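Local coordinates for protein SeviL (Septifer virgatus, PDB 6LF2) that binds the glycans of GM1b and asialo-GM1 as an R-type lectin, and is associated with anti-cancer activity and apoptosis, at residues K30-F35 / E70-S75; T82-E87 / A105-N110; G112-N117 / E124-F129. One frame throughout, in Å; residues are numbered along the deposited sequence. Where two conformers were deposited one is given.

Interaction 1. Residues K30-F35 / E70-S75; sequences KDLGIF and EQVIMS. With GAL (beta-D-galactopyranose), chain D.
The carbonyl oxygen of Val72 is touched by a methyl group of strand 31-35: Leu32 CD2 lies 3.7 Å from Val72 O, and no hydrogen bond joins the two segments. This is a contact between the hairpins of a beta-trefoil, the fold of R-type lectins. Strand 31-35, paired with 22-26, approaches strand 72-75, paired with 63-67, at 8.2 Å between axes and with 132° between their directions, so the two do not pair as neighbours in a sheet; Leu32 spans the gap to backbone and side chains.

Leu32 carries most of the junction. Its CG stands anti to the backbone N (chi1 178°), which sends both methyl groups across the gap. CD2 goes to the Val72-Ile73 backbone and also meets Val72 CG1 at 4.1 Å. The other branch, CD1, comes up to Met74 SD at 4.0 Å. The bent chain of Met74 crosses the leucine at about a right angle, and the sulfur and CD1 meet in a small apolar patch, to which Leu114 and Tyr25 also contribute.

At the start of strand 31-35, Lys30 and Asp31 both face Asn26, a G1 beta bulge at the hairpin turn, and Asp31 OD2 forms a salt bridge with Arg29, a residue of the glycan pocket. The far end of the strand reaches the sugar. There Phe35, beside Tyr40 and Gln43 of the same pocket, receives the galactose obliquely: Phe35 CE1 is 3.5 Å from GAL C4, and Phe35 CD1 is 3.8 Å from GAL C5.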
# COMPACT_ATOMS: atom_id res chain seq x y z
N LYS B 30 -8.65 14.69 16.27
CA LYS B 30 -8.31 13.71 17.30
C LYS B 30 -8.84 12.33 16.91
O LYS B 30 -9.50 11.65 17.69
CB LYS B 30 -8.84 14.15 18.66
CG LYS B 30 -8.35 15.51 19.09
CD LYS B 30 -6.83 15.55 19.13
CE LYS B 30 -6.33 16.88 19.70
NZ LYS B 30 -7.01 17.23 20.98
N ASP B 31 -8.56 11.94 15.66
CA ASP B 31 -9.18 10.76 15.06
C ASP B 31 -8.11 9.74 14.68
O ASP B 31 -7.28 10.00 13.81
CB ASP B 31 -10.00 11.16 13.83
CG ASP B 31 -10.91 10.05 13.35
OD1 ASP B 31 -11.02 9.04 14.08
OD2 ASP B 31 -11.52 10.18 12.26
N LEU B 32 -8.14 8.59 15.34
CA LEU B 32 -7.28 7.46 15.02
C LEU B 32 -8.16 6.32 14.51
O LEU B 32 -9.16 5.99 15.15
CB LEU B 32 -6.50 6.99 16.25
CG LEU B 32 -5.59 5.78 16.09
CD1 LEU B 32 -4.38 6.11 15.23
CD2 LEU B 32 -5.14 5.27 17.47
N GLY B 33 -7.81 5.75 13.36
CA GLY B 33 -8.67 4.72 12.80
C GLY B 33 -8.06 4.05 11.59
O GLY B 33 -6.86 4.13 11.35
N ILE B 34 -8.92 3.34 10.84
CA ILE B 34 -8.55 2.71 9.58
C ILE B 34 -9.57 3.14 8.52
O ILE B 34 -10.78 3.21 8.78
CB ILE B 34 -8.47 1.17 9.71
CG1 ILE B 34 -8.12 0.51 8.38
CG2 ILE B 34 -9.77 0.59 10.27
CD1 ILE B 34 -7.95 -1.01 8.48
N PHE B 35 -9.08 3.48 7.33
CA PHE B 35 -9.93 3.99 6.25
C PHE B 35 -9.63 3.23 4.96
O PHE B 35 -8.46 2.97 4.65
CB PHE B 35 -9.69 5.50 6.06
CG PHE B 35 -10.51 6.11 4.96
CD1 PHE B 35 -11.89 6.06 5.02
CD2 PHE B 35 -9.90 6.72 3.87
CE1 PHE B 35 -12.65 6.61 4.01
CE2 PHE B 35 -10.67 7.28 2.85
CZ PHE B 35 -12.04 7.23 2.93
N GLU B 70 -6.35 -1.64 27.10
CA GLU B 70 -7.77 -1.40 26.89
C GLU B 70 -8.07 -0.85 25.50
O GLU B 70 -9.03 -1.31 24.86
CB GLU B 70 -8.33 -0.42 27.94
CG GLU B 70 -8.07 -0.82 29.39
CD GLU B 70 -9.12 -1.78 29.94
OE1 GLU B 70 -10.07 -2.12 29.21
OE2 GLU B 70 -8.98 -2.20 31.11
N GLN B 71 -7.30 0.11 25.01
CA GLN B 71 -7.51 0.58 23.65
C GLN B 71 -6.20 0.99 23.00
O GLN B 71 -5.19 1.21 23.66
CB GLN B 71 -8.53 1.72 23.60
CG GLN B 71 -8.49 2.70 24.75
CD GLN B 71 -9.68 3.65 24.71
OE1 GLN B 71 -10.65 3.41 23.99
NE2 GLN B 71 -9.59 4.74 25.47
N VAL B 72 -6.24 1.04 21.67
CA VAL B 72 -5.15 1.60 20.89
C VAL B 72 -5.32 3.10 20.83
O VAL B 72 -6.40 3.59 20.48
CB VAL B 72 -5.13 0.98 19.48
CG1 VAL B 72 -3.96 1.54 18.66
CG2 VAL B 72 -5.06 -0.53 19.58
N ILE B 73 -4.27 3.84 21.19
CA ILE B 73 -4.31 5.30 21.26
C ILE B 73 -2.95 5.83 20.82
O ILE B 73 -1.99 5.08 20.67
CB ILE B 73 -4.64 5.79 22.69
CG1 ILE B 73 -3.62 5.24 23.68
CG2 ILE B 73 -6.05 5.37 23.11
CD1 ILE B 73 -3.80 5.76 25.09
N MET B 74 -2.88 7.15 20.63
CA MET B 74 -1.61 7.82 20.39
C MET B 74 -1.08 8.39 21.70
O MET B 74 -1.83 9.05 22.44
CB MET B 74 -1.77 8.93 19.34
CG MET B 74 -2.25 8.42 17.97
SD MET B 74 -1.05 7.36 17.15
CE MET B 74 0.35 8.46 17.00
N SER B 75 0.19 8.13 21.99
CA SER B 75 0.86 8.60 23.19
C SER B 75 1.78 9.77 22.87
O SER B 75 2.51 9.75 21.88
CB SER B 75 1.68 7.46 23.82
OG SER B 75 2.45 7.92 24.93
C1 GAL D . -16.09 9.03 6.86
C2 GAL D . -15.78 10.03 5.73
C3 GAL D . -14.51 9.62 4.98
C4 GAL D . -13.35 9.48 5.97
C5 GAL D . -13.79 8.54 7.10
C6 GAL D . -12.77 8.35 8.24
O2 GAL D . -16.83 10.09 4.77
O3 GAL D . -14.14 10.59 4.02
O4 GAL D . -13.00 10.74 6.48
O5 GAL D . -14.98 8.98 7.74
O6 GAL D . -13.27 7.40 9.17

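Interaction 2. Residues T82-E87 / A105-N110; sequences TLWSLE and AYLDYN
Trp84, Tyr106 and Glu87 supply the greater part of this buried contact between strand 84-88, which pairs with 96-100, and strand 106-110, one arm of a hairpin of the beta-trefoil. Nothing in it resembles strand pairing. The nearest alpha carbons, those of Trp84 and Tyr106, are 8.9 Å apart, and the interval is bridged in two places, one apolar and one polar.

At the apolar place the six-membered part of the Trp84 indole reaches toward the other strand. Its CZ3 atom lies 4.1 Å from Leu107 CB, and the same carbon passes the carbonyl oxygen of Ala105 at a similar range; both come to the ring obliquely. The indole and the leucine side chain run at about a right angle to one another. The pyrrole nitrogen is occupied elsewhere, since Trp84 NE1 donates to Leu65 O. The ring is thus fastened by its polar end to strand 63-67 while CZ3 packs against Leu107 CB and Ala105 O.

The polar place joins the ends of two long side chains. Tyr106 leaves its backbone pointing away from strand 84-88, yet its hydroxyl comes back to it. Glu87, with CG anti to the backbone N (chi1 -179°) and the chain extended beyond CG, brings its carboxylate to the tyrosine edge, its plane turned 77° from the ring. Tyr106 OH donates to Glu87 OE1 at 2.8 Å, on the syn side and 17° out of the carboxylate plane.

Gln120 NE2 is a further hydrogen-bond partner of Tyr106 OH. The phenol therefore bonds both carboxylate and amide, and the neighbouring negative charge probably polarises its O-H bond and discourages its ionisation.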
# COMPACT_ATOMS: atom_id res chain seq x y z
N THR B 82 4.53 1.57 23.73
CA THR B 82 4.60 1.99 22.33
C THR B 82 5.56 1.12 21.52
O THR B 82 5.81 1.42 20.35
CB THR B 82 5.03 3.47 22.23
OG1 THR B 82 6.37 3.63 22.71
CG2 THR B 82 4.09 4.37 23.00
N LEU B 83 6.07 0.05 22.11
CA LEU B 83 6.96 -0.86 21.40
C LEU B 83 6.15 -1.96 20.72
O LEU B 83 5.27 -2.56 21.34
CB LEU B 83 8.00 -1.49 22.34
CG LEU B 83 8.94 -0.52 23.03
CD1 LEU B 83 9.84 -1.28 24.00
CD2 LEU B 83 9.78 0.21 22.02
N TRP B 84 6.48 -2.22 19.45
CA TRP B 84 5.83 -3.24 18.64
C TRP B 84 6.92 -4.05 17.96
O TRP B 84 7.93 -3.49 17.54
CB TRP B 84 4.92 -2.62 17.56
CG TRP B 84 3.90 -1.69 18.08
CD1 TRP B 84 4.08 -0.37 18.40
CD2 TRP B 84 2.53 -1.99 18.37
NE1 TRP B 84 2.91 0.16 18.87
CE2 TRP B 84 1.94 -0.80 18.85
CE3 TRP B 84 1.75 -3.14 18.26
CZ2 TRP B 84 0.60 -0.74 19.23
CZ3 TRP B 84 0.42 -3.07 18.62
CH2 TRP B 84 -0.14 -1.88 19.11
N SER B 85 6.71 -5.36 17.85
CA SER B 85 7.58 -6.18 17.03
C SER B 85 6.85 -6.59 15.77
O SER B 85 5.61 -6.63 15.72
CB SER B 85 8.06 -7.43 17.79
OG SER B 85 6.97 -8.18 18.27
N LEU B 86 7.63 -6.84 14.72
CA LEU B 86 7.09 -7.32 13.46
C LEU B 86 7.17 -8.84 13.44
O LEU B 86 8.25 -9.42 13.55
CB LEU B 86 7.83 -6.70 12.28
CG LEU B 86 7.31 -5.35 11.79
CD1 LEU B 86 7.39 -4.27 12.87
CD2 LEU B 86 8.10 -4.91 10.56
N GLU B 87 6.02 -9.49 13.30
CA GLU B 87 5.93 -10.95 13.26
C GLU B 87 5.54 -11.35 11.84
O GLU B 87 4.40 -11.11 11.42
CB GLU B 87 4.92 -11.46 14.27
CG GLU B 87 4.80 -12.98 14.31
CD GLU B 87 3.73 -13.46 15.29
OE1 GLU B 87 3.95 -13.35 16.52
OE2 GLU B 87 2.67 -13.94 14.82
N ALA B 105 -0.43 -8.34 22.39
CA ALA B 105 -1.67 -8.24 21.62
C ALA B 105 -1.35 -7.69 20.23
O ALA B 105 -0.52 -6.78 20.09
CB ALA B 105 -2.69 -7.34 22.33
N TYR B 106 -2.01 -8.25 19.21
CA TYR B 106 -1.75 -7.90 17.82
C TYR B 106 -2.65 -6.76 17.36
O TYR B 106 -3.87 -6.78 17.60
CB TYR B 106 -2.00 -9.11 16.91
CG TYR B 106 -1.09 -10.29 17.14
CD1 TYR B 106 0.22 -10.28 16.68
CD2 TYR B 106 -1.55 -11.43 17.79
CE1 TYR B 106 1.06 -11.37 16.88
CE2 TYR B 106 -0.73 -12.52 17.99
CZ TYR B 106 0.57 -12.48 17.53
OH TYR B 106 1.41 -13.56 17.73
N LEU B 107 -2.07 -5.78 16.67
CA LEU B 107 -2.85 -4.70 16.07
C LEU B 107 -3.87 -5.26 15.08
O LEU B 107 -3.53 -6.05 14.20
CB LEU B 107 -1.93 -3.71 15.36
CG LEU B 107 -2.63 -2.43 14.89
CD1 LEU B 107 -3.16 -1.62 16.08
CD2 LEU B 107 -1.68 -1.59 14.06
N ASP B 108 -5.12 -4.83 15.23
CA ASP B 108 -6.26 -5.38 14.50
C ASP B 108 -7.21 -4.22 14.24
O ASP B 108 -6.91 -3.06 14.57
CB ASP B 108 -6.91 -6.51 15.32
CG ASP B 108 -7.73 -7.47 14.47
OD1 ASP B 108 -8.22 -7.11 13.38
OD2 ASP B 108 -7.92 -8.62 14.94
N TYR B 109 -8.36 -4.51 13.65
CA TYR B 109 -9.36 -3.47 13.48
C TYR B 109 -10.75 -4.04 13.76
O TYR B 109 -10.98 -5.25 13.72
CB TYR B 109 -9.30 -2.83 12.07
CG TYR B 109 -9.70 -3.74 10.92
CD1 TYR B 109 -11.02 -3.86 10.52
CD2 TYR B 109 -8.74 -4.48 10.24
CE1 TYR B 109 -11.39 -4.69 9.49
CE2 TYR B 109 -9.10 -5.32 9.20
CZ TYR B 109 -10.43 -5.42 8.83
OH TYR B 109 -10.80 -6.25 7.79
N ASN B 110 -11.66 -3.13 14.10
CA ASN B 110 -13.08 -3.45 14.25
C ASN B 110 -13.86 -2.27 13.69
O ASN B 110 -13.84 -1.19 14.28
CB ASN B 110 -13.44 -3.69 15.71
CG ASN B 110 -14.88 -4.13 15.88
OD1 ASN B 110 -15.17 -5.32 15.95
ND2 ASN B 110 -15.79 -3.16 15.92

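Interaction 3. Residues G112-N117 / E124-F129; sequences GDLVAN and EKWILF
Leu114 and Trp126 lie aslant to each other, the leucine ending at the far rim of the indole: Leu114 CD2 is 4.0 Å from Trp126 CH2. With CG anti to the carbonyl carbon (chi1 -63°), Leu114 swings its end back toward the tryptophan although its CB starts out to the side. The indole is held at its other end, where Trp126 NE1 donates to Leu107 O.

In the beta-trefoil this joins hairpin strand 113-117 to barrel strand 126-130, with Ile34 of strand 31-35 packing on both side chains. Farther on, Phe129 stacks on Phe129 of the second subunit.

At the other end of the contact Asn117 and Glu124 cross at about a right angle, amide and carboxylate planes 76° apart. Their meeting is not a hydrogen bond: Glu124 OE2 sits 3.5 Å from Asn117 CB. The polar ends are engaged elsewhere, Asn117 OD1 with His119 N, and Glu124 OE1 with Thr121 N and, as a salt bridge, Arg97 NE. Glu124 OE2 also lies close to Asp108 OD2, a like-charge proximity probably offset by these partners and by the hydrogen bond between Asp108 OD2 and Thr121 OG1.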
# COMPACT_ATOMS: atom_id res chain seq x y z
N GLY B 112 -14.24 0.91 11.83
CA GLY B 112 -13.23 1.93 11.58
C GLY B 112 -12.20 2.11 12.67
O GLY B 112 -11.33 2.97 12.54
N ASP B 113 -12.27 1.32 13.75
CA ASP B 113 -11.39 1.49 14.90
C ASP B 113 -10.20 0.55 14.83
O ASP B 113 -10.32 -0.59 14.38
CB ASP B 113 -12.16 1.23 16.20
CG ASP B 113 -13.22 2.29 16.47
OD1 ASP B 113 -12.95 3.48 16.21
OD2 ASP B 113 -14.32 1.93 16.95
N LEU B 114 -9.04 1.04 15.28
CA LEU B 114 -7.91 0.17 15.57
C LEU B 114 -8.08 -0.44 16.96
O LEU B 114 -8.47 0.25 17.91
CB LEU B 114 -6.59 0.94 15.51
CG LEU B 114 -6.18 1.54 14.16
CD1 LEU B 114 -4.81 2.19 14.28
CD2 LEU B 114 -6.18 0.46 13.09
N VAL B 115 -7.82 -1.74 17.06
CA VAL B 115 -7.92 -2.49 18.30
C VAL B 115 -6.72 -3.43 18.38
O VAL B 115 -5.86 -3.46 17.49
CB VAL B 115 -9.24 -3.28 18.41
CG1 VAL B 115 -10.44 -2.36 18.29
CG2 VAL B 115 -9.31 -4.37 17.34
N ALA B 116 -6.65 -4.21 19.46
CA ALA B 116 -5.58 -5.18 19.62
C ALA B 116 -6.17 -6.48 20.16
O ALA B 116 -7.08 -6.45 20.99
CB ALA B 116 -4.47 -4.67 20.56
N ASN B 117 -5.67 -7.61 19.67
CA ASN B 117 -6.21 -8.91 20.02
C ASN B 117 -5.08 -9.89 20.32
O ASN B 117 -4.07 -9.92 19.61
CB ASN B 117 -7.10 -9.46 18.90
CG ASN B 117 -7.76 -10.78 19.25
OD1 ASN B 117 -7.63 -11.28 20.37
ND2 ASN B 117 -8.48 -11.35 18.29
N GLU B 124 -5.34 -9.17 11.26
CA GLU B 124 -4.13 -8.66 11.89
C GLU B 124 -2.95 -8.58 10.95
O GLU B 124 -1.82 -8.31 11.40
CB GLU B 124 -3.74 -9.55 13.08
CG GLU B 124 -4.78 -9.54 14.18
CD GLU B 124 -4.62 -10.70 15.14
OE1 GLU B 124 -3.85 -11.63 14.84
OE2 GLU B 124 -5.27 -10.65 16.22
N LYS B 125 -3.15 -8.84 9.65
CA LYS B 125 -2.05 -8.91 8.69
C LYS B 125 -1.91 -7.56 8.00
O LYS B 125 -2.87 -7.08 7.38
CB LYS B 125 -2.29 -10.02 7.67
CG LYS B 125 -2.40 -11.40 8.31
CD LYS B 125 -2.76 -12.46 7.29
CE LYS B 125 -2.81 -13.83 7.95
NZ LYS B 125 -3.08 -14.92 6.95
N TRP B 126 -0.74 -6.94 8.13
CA TRP B 126 -0.47 -5.62 7.59
C TRP B 126 0.72 -5.64 6.64
O TRP B 126 1.68 -6.39 6.83
CB TRP B 126 -0.16 -4.60 8.70
CG TRP B 126 -1.20 -4.52 9.77
CD1 TRP B 126 -1.25 -5.27 10.91
CD2 TRP B 126 -2.31 -3.62 9.83
NE1 TRP B 126 -2.34 -4.92 11.66
CE2 TRP B 126 -3.01 -3.90 11.02
CE3 TRP B 126 -2.79 -2.60 8.99
CZ2 TRP B 126 -4.16 -3.21 11.40
CZ3 TRP B 126 -3.94 -1.92 9.35
CH2 TRP B 126 -4.61 -2.22 10.56
N ILE B 127 0.66 -4.77 5.64
CA ILE B 127 1.80 -4.48 4.79
C ILE B 127 2.16 -3.02 5.01
O ILE B 127 1.30 -2.14 4.95
CB ILE B 127 1.49 -4.82 3.31
CG1 ILE B 127 2.72 -4.56 2.43
CG2 ILE B 127 0.25 -4.07 2.84
CD1 ILE B 127 2.66 -5.29 1.09
N LEU B 128 3.42 -2.78 5.35
CA LEU B 128 3.93 -1.45 5.66
C LEU B 128 4.82 -1.06 4.49
O LEU B 128 5.93 -1.58 4.36
CB LEU B 128 4.71 -1.44 6.97
CG LEU B 128 3.95 -1.82 8.24
CD1 LEU B 128 3.96 -3.33 8.45
CD2 LEU B 128 4.60 -1.12 9.43
N PHE B 129 4.32 -0.20 3.61
CA PHE B 129 5.05 0.10 2.39
C PHE B 129 5.48 1.55 2.33
O PHE B 129 4.83 2.44 2.87
CB PHE B 129 4.23 -0.28 1.13
CG PHE B 129 2.89 0.43 0.99
CD1 PHE B 129 2.80 1.62 0.26
CD2 PHE B 129 1.72 -0.13 1.48
CE1 PHE B 129 1.60 2.25 0.07
CE2 PHE B 129 0.51 0.50 1.30
CZ PHE B 129 0.44 1.69 0.58

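How the interactions relate
The contacts follow in series along the chain. Interactions 2 and 3 lie closest, their centres about 7 Å apart, because they use the two arms of one hairpin, 106-110 and 113-117, bound through Tyr106 N to Asn117 O and Asp108 N to Val115 O. The centre of interaction 1 is about 12 Å from that of interaction 2 and about 11 Å from that of interaction 3. It meets this hairpin through packing of Val72 CG2 on Leu107 CD1 and a probable hydrogen bond from Ile34 N to Gly112 O. Hairpins 22-35, 63-75 and 106-117 form the trefoil cap; 84-88 and 126-130 are barrel strands. The contacts thus join cap hairpins to one another and to the barrel.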